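Local coordinates for protein folylpolyglutamate synthase (FolC) (Helicobacter pylori, PDB 6K8C) that probably adds glutamate to dihydropteroate and to tetrahydrofolates at the expense of ATP, yielding dihydrofolate and folylpolyglutamates, at residues I50-T55 and Y138-A143; L159-P164 and L191-P196. All coordinates share one frame; numbering follows the deposited sequence.

Interaction 1: I50-T55 and Y138-A143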
loop_
_atom_site.group_PDB
_atom_site.type_symbol
_atom_site.label_atom_id
_atom_site.label_comp_id
_atom_site.label_asym_id
_atom_site.label_seq_id
_atom_site.Cartn_x
_atom_site.Cartn_y
_atom_site.Cartn_z
ATOM N N ILE A 50 11.097 -8.297 6.403
ATOM C CA ILE A 50 10.438 -8.826 5.214
ATOM C C ILE A 50 10.228 -7.675 4.239
ATOM O O ILE A 50 9.520 -6.711 4.550
ATOM C CB ILE A 50 9.108 -9.509 5.560
ATOM C CG1 ILE A 50 9.358 -10.682 6.512
ATOM C CG2 ILE A 50 8.436 -10.005 4.290
ATOM C CD1 ILE A 50 8.970 -10.409 7.931
ATOM N N HIS A 51 10.835 -7.774 3.064
ATOM C CA HIS A 51 10.786 -6.712 2.062
ATOM C C HIS A 51 9.656 -7.014 1.081
ATOM O O HIS A 51 9.725 -7.992 0.334
ATOM C CB HIS A 51 12.128 -6.617 1.338
ATOM C CG HIS A 51 12.375 -5.303 0.664
ATOM N ND1 HIS A 51 13.301 -5.155 -0.348
ATOM C CD2 HIS A 51 11.834 -4.077 0.861
ATOM C CE1 HIS A 51 13.315 -3.895 -0.749
ATOM N NE2 HIS A 51 12.434 -3.221 -0.032
ATOM N N VAL A 52 8.630 -6.168 1.067
ATOM C CA VAL A 52 7.491 -6.326 0.168
ATOM C C VAL A 52 7.714 -5.432 -1.049
ATOM O O VAL A 52 7.780 -4.203 -0.923
ATOM C CB VAL A 52 6.167 -5.991 0.876
ATOM C CG1 VAL A 52 4.994 -6.198 -0.069
ATOM C CG2 VAL A 52 5.995 -6.862 2.117
ATOM N N VAL A 53 7.832 -6.050 -2.224
ATOM C CA VAL A 53 8.180 -5.372 -3.468
ATOM C C VAL A 53 7.180 -5.788 -4.538
ATOM O O VAL A 53 6.828 -6.967 -4.639
ATOM C CB VAL A 53 9.620 -5.719 -3.907
ATOM C CG1 VAL A 53 9.928 -5.140 -5.279
ATOM C CG2 VAL A 53 10.633 -5.216 -2.881
ATOM N N GLY A 54 6.726 -4.834 -5.335
ATOM C CA GLY A 54 5.815 -5.147 -6.418
ATOM C C GLY A 54 5.020 -3.925 -6.831
ATOM O O GLY A 54 5.280 -2.810 -6.388
ATOM N N THR A 55 4.035 -4.165 -7.695
ATOM C CA THR A 55 3.172 -3.100 -8.191
ATOM C C THR A 55 1.792 -3.116 -7.554
ATOM O O THR A 55 1.326 -2.086 -7.063
ATOM C CB THR A 55 3.033 -3.192 -9.716
ATOM O OG1 THR A 55 4.332 -3.120 -10.315
ATOM C CG2 THR A 55 2.166 -2.056 -10.244
ATOM N N TYR A 138 9.402 -8.771 14.011
ATOM C CA TYR A 138 9.374 -8.737 12.558
ATOM C C TYR A 138 9.095 -7.316 12.099
ATOM O O TYR A 138 8.323 -6.588 12.730
ATOM C CB TYR A 138 8.310 -9.688 11.983
ATOM C CG TYR A 138 8.626 -11.146 12.222
ATOM C CD1 TYR A 138 9.389 -11.871 11.315
ATOM C CD2 TYR A 138 8.167 -11.797 13.363
ATOM C CE1 TYR A 138 9.686 -13.208 11.538
ATOM C CE2 TYR A 138 8.462 -13.123 13.596
ATOM C CZ TYR A 138 9.222 -13.826 12.683
ATOM O OH TYR A 138 9.513 -15.156 12.912
ATOM N N LEU A 139 9.733 -6.935 11.000
ATOM C CA LEU A 139 9.502 -5.652 10.348
ATOM C C LEU A 139 9.096 -5.944 8.910
ATOM O O LEU A 139 9.905 -6.452 8.124
ATOM C CB LEU A 139 10.749 -4.773 10.411
ATOM C CG LEU A 139 10.702 -3.474 9.603
ATOM C CD1 LEU A 139 9.543 -2.604 10.060
ATOM C CD2 LEU A 139 12.025 -2.728 9.713
ATOM N N VAL A 140 7.836 -5.675 8.584
ATOM C CA VAL A 140 7.310 -5.863 7.235
ATOM C C VAL A 140 7.437 -4.518 6.531
ATOM O O VAL A 140 6.721 -3.566 6.852
ATOM C CB VAL A 140 5.861 -6.372 7.243
ATOM C CG1 VAL A 140 5.388 -6.658 5.812
ATOM C CG2 VAL A 140 5.749 -7.651 8.076
ATOM N N LEU A 141 8.354 -4.451 5.572
ATOM C CA LEU A 141 8.868 -3.203 5.017
ATOM C C LEU A 141 8.461 -3.112 3.553
ATOM O O LEU A 141 9.001 -3.834 2.707
ATOM C CB LEU A 141 10.389 -3.160 5.167
ATOM C CG LEU A 141 11.161 -1.844 5.170
ATOM C CD1 LEU A 141 10.859 -1.039 6.417
ATOM C CD2 LEU A 141 12.645 -2.149 5.073
ATOM N N GLU A 142 7.521 -2.226 3.254
ATOM C CA GLU A 142 7.068 -2.030 1.883
ATOM C C GLU A 142 8.021 -1.098 1.150
ATOM O O GLU A 142 8.361 -0.021 1.653
ATOM C CB GLU A 142 5.658 -1.446 1.881
ATOM C CG GLU A 142 5.014 -1.329 0.519
ATOM C CD GLU A 142 3.647 -0.686 0.607
ATOM O OE1 GLU A 142 3.505 0.472 0.165
ATOM O OE2 GLU A 142 2.720 -1.332 1.135
ATOM N N ALA A 143 8.454 -1.510 -0.036
ATOM C CA ALA A 143 9.329 -0.665 -0.834
ATOM C C ALA A 143 8.571 0.556 -1.344
ATOM O O ALA A 143 7.362 0.510 -1.590
ATOM C CB ALA A 143 9.912 -1.452 -2.009
#
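The carbonyl oxygen of Leu141 is the best-held polar atom here, held by one hydrogen bond and approached by two C-H groups of strand 50-53. Val52 N gives it a hydrogen bond of 2.9 Å, arriving from above the carbonyl plane; the CA-H of His51 points at it; and His51 CD2 brings the edge of the imidazole to within 3.4 Å of Leu141 O. CG of His51 stands anti to the backbone N (chi1 -159°), which brings the ring's CD2 edge toward strand 138-142. Val53 CG2 lies over the centre of one face of that ring, 3.6 Å above its plane, while His51 NE2 is bonded to Thr152 OG1, so the bond at NE2 and the methyl on one face together limit its rotation. Along the strands the parallel ladder continues with nearly straight bonds: Ile50 N to Leu139 O, Leu141 N to Ile50 O at 2.7 Å, and Ala143 N to Val52 O. On the face bearing Ile50, Val52 and Val140 the contacts are apolar, with Glu142 at its C-terminal end. Val52 CG2 crosses obliquely to Val140 CG1 at 3.8 Å, and Ile50, with CG1 beside its backbone N, sends CD1 to Tyr138 CD1 at 3.7 Å. Helix 58-70 covers this side, with Leu65 against Ile50 and Thr66 against Val140. Lys58 NZ bonds to Gly54 O, and Glu142 OE1 takes the backbone NH of Ser81. A central parallel strand running straight into a glycine-rich turn and a helix bearing this lysine is the P-loop arrangement of the Mur ligase middle domain, consistent with ATP binding there.

Interaction 2: L159-P164 and L191-P196; sequences LSVFTP and LSIIAP
Strands 159-162 and 191-194 run parallel, and the tightest packing between them lies on the face carrying the ends of Leu159 and Ile193. Ile193 CG1 sits beside the backbone N (chi1 -69°), which swings CD1 across to Leu159; it meets Leu159 CD1 at 3.5 Å, closer than carbons usually pack, and almost as closely touches CD2 of the same leucine. Leu191 CG also touches Leu159 CD1, at 3.7 Å, and helix 241-254 covers Ile193 through Ala250 and Thr253. The opposite face is looser where Ser160 and Ser192 stand next to each other. Both hydroxyls lie beside their own backbone N and point the same way, yet their OG atoms remain 4.0 Å apart, and a water spans them, lying 2.6 Å from Ser160 OG. This water donates to Ser192 OG and to Leu191 O. The Leu191 carbonyl thereby gains a second grip, since Ser160 N already bonds to Leu191 O in the carbonyl plane, at 3.1 Å. Further along, the edge of the Phe162 ring approaches Ser192 OG, with CE2 at 3.8 Å, and Phe162 CB rests on Ile194 CG1. The straightest backbone bond of the ladder, at 176°, joins Phe162 N to Ile193 O. Past the strands, after the bond from Ala195 N to Phe162 O, the contact thins to Pro164 CD lying 3.8 Å from Ala195 CB; both prolines are partly exposed, and Gln197 NE2 bonds to Thr163 O. Hence the pairing is fixed by four main-chain bonds and by apolar contacts, tightest at Leu159 and Ile193, while the two buried hydroxyls share a water, being too far apart to bond to each other.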
loop_
_atom_site.group_PDB
_atom_site.type_symbol
_atom_site.label_atom_id
_atom_site.label_comp_id
_atom_site.label_asym_id
_atom_site.label_seq_id
_atom_site.Cartn_x
_atom_site.Cartn_y
_atom_site.Cartn_z
ATOM N N LEU A 159 13.708 -11.960 4.122
ATOM C CA LEU A 159 12.824 -12.510 3.107
ATOM C C LEU A 159 12.304 -11.368 2.250
ATOM O O LEU A 159 12.021 -10.289 2.767
ATOM C CB LEU A 159 11.657 -13.255 3.757
ATOM C CG LEU A 159 10.556 -13.820 2.871
ATOM C CD1 LEU A 159 11.076 -15.028 2.114
ATOM C CD2 LEU A 159 9.356 -14.181 3.739
ATOM N N SER A 160 12.198 -11.607 0.946
ATOM C CA SER A 160 11.498 -10.706 0.043
ATOM C C SER A 160 10.202 -11.362 -0.412
ATOM O O SER A 160 10.155 -12.578 -0.632
ATOM C CB SER A 160 12.357 -10.354 -1.174
ATOM O OG SER A 160 13.569 -9.730 -0.779
ATOM N N VAL A 161 9.145 -10.564 -0.530
ATOM C CA VAL A 161 7.881 -11.011 -1.105
ATOM C C VAL A 161 7.619 -10.161 -2.338
ATOM O O VAL A 161 7.450 -8.941 -2.229
ATOM C CB VAL A 161 6.721 -10.898 -0.105
ATOM C CG1 VAL A 161 5.415 -11.300 -0.777
ATOM C CG2 VAL A 161 6.985 -11.773 1.114
ATOM N N PHE A 162 7.594 -10.793 -3.510
ATOM C CA PHE A 162 7.337 -10.082 -4.755
ATOM C C PHE A 162 5.872 -10.262 -5.120
ATOM O O PHE A 162 5.467 -11.338 -5.573
ATOM C CB PHE A 162 8.265 -10.571 -5.866
ATOM C CG PHE A 162 9.704 -10.188 -5.647
ATOM C CD1 PHE A 162 10.123 -8.881 -5.853
ATOM C CD2 PHE A 162 10.630 -11.124 -5.221
ATOM C CE1 PHE A 162 11.450 -8.515 -5.643
ATOM C CE2 PHE A 162 11.955 -10.770 -5.013
ATOM C CZ PHE A 162 12.365 -9.457 -5.222
ATOM N N THR A 163 5.083 -9.213 -4.908
ATOM C CA THR A 163 3.690 -9.184 -5.336
ATOM C C THR A 163 3.649 -8.955 -6.848
ATOM O O THR A 163 4.692 -8.757 -7.480
ATOM C CB THR A 163 2.938 -8.116 -4.536
ATOM O OG1 THR A 163 3.291 -6.807 -4.998
ATOM C CG2 THR A 163 3.266 -8.232 -3.055
ATOM N N PRO A 164 2.472 -9.029 -7.479
ATOM C CA PRO A 164 2.426 -8.911 -8.948
ATOM C C PRO A 164 2.992 -7.587 -9.453
ATOM O O PRO A 164 2.693 -6.516 -8.920
ATOM C CB PRO A 164 0.932 -9.042 -9.259
ATOM C CG PRO A 164 0.434 -9.961 -8.188
ATOM C CD PRO A 164 1.175 -9.490 -6.944
ATOM N N LEU A 191 16.462 -15.386 -0.220
ATOM C CA LEU A 191 15.216 -16.115 -0.003
ATOM C C LEU A 191 14.053 -15.210 -0.376
ATOM O O LEU A 191 13.885 -14.144 0.222
ATOM C CB LEU A 191 15.100 -16.574 1.456
ATOM C CG LEU A 191 13.857 -17.377 1.846
ATOM C CD1 LEU A 191 13.736 -18.607 0.982
ATOM C CD2 LEU A 191 13.900 -17.745 3.326
ATOM N N SER A 192 13.249 -15.632 -1.351
ATOM C CA SER A 192 12.158 -14.795 -1.828
ATOM C C SER A 192 10.954 -15.640 -2.215
ATOM O O SER A 192 11.096 -16.745 -2.745
ATOM C CB SER A 192 12.587 -13.944 -3.027
ATOM O OG SER A 192 13.734 -13.174 -2.713
ATOM N N ILE A 193 9.778 -15.093 -1.951
ATOM C CA ILE A 193 8.504 -15.633 -2.401
ATOM C C ILE A 193 8.020 -14.760 -3.545
ATOM O O ILE A 193 8.126 -13.532 -3.476
ATOM C CB ILE A 193 7.490 -15.657 -1.244
ATOM C CG1 ILE A 193 7.918 -16.697 -0.212
ATOM C CG2 ILE A 193 6.074 -15.947 -1.747
ATOM C CD1 ILE A 193 7.910 -16.166 1.159
ATOM N N ILE A 194 7.509 -15.375 -4.608
ATOM C CA ILE A 194 7.018 -14.604 -5.743
ATOM C C ILE A 194 5.575 -15.007 -6.027
ATOM O O ILE A 194 5.283 -16.190 -6.238
ATOM C CB ILE A 194 7.914 -14.759 -6.991
ATOM C CG1 ILE A 194 7.450 -13.820 -8.104
ATOM C CG2 ILE A 194 8.005 -16.193 -7.479
ATOM C CD1 ILE A 194 8.583 -13.329 -8.993
ATOM N N ALA A 195 4.674 -14.019 -6.001
ATOM C CA ALA A 195 3.286 -14.213 -6.400
ATOM C C ALA A 195 3.213 -14.527 -7.894
ATOM O O ALA A 195 4.178 -14.295 -8.629
ATOM C CB ALA A 195 2.477 -12.952 -6.080
ATOM N N PRO A 196 2.083 -15.062 -8.371
ATOM C CA PRO A 196 1.943 -15.310 -9.816
ATOM C C PRO A 196 2.168 -14.032 -10.615
ATOM O O PRO A 196 1.636 -12.968 -10.286
ATOM C CB PRO A 196 0.504 -15.828 -9.951
ATOM C CG PRO A 196 0.208 -16.435 -8.618
ATOM C CD PRO A 196 0.912 -15.553 -7.619
HETATM O O HOH W 1 15.112 -11.875 -0.887
#

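Both contacts belong to one mixed sheet in the Mur ligase middle domain, with centres about 10 Å apart. The four strands lie side by side in the order 138-142, 48-53, 159-162, 191-194, all parallel, so interaction 1 and interaction 2 are the outer two of three adjacent pairings, the middle one being 48-53 with 159-162. There His51 probably bonds through its N to Leu159 O and through its O to Val161 N, and Val53 CG1 packs on Phe162 CE1. Along the chain interaction 1 closes before interaction 2 opens. The strand that leads into the P-loop, 48-53, thus has a parallel neighbour on either side, and 191-194 is followed across the sheet by the edge strand 215-218.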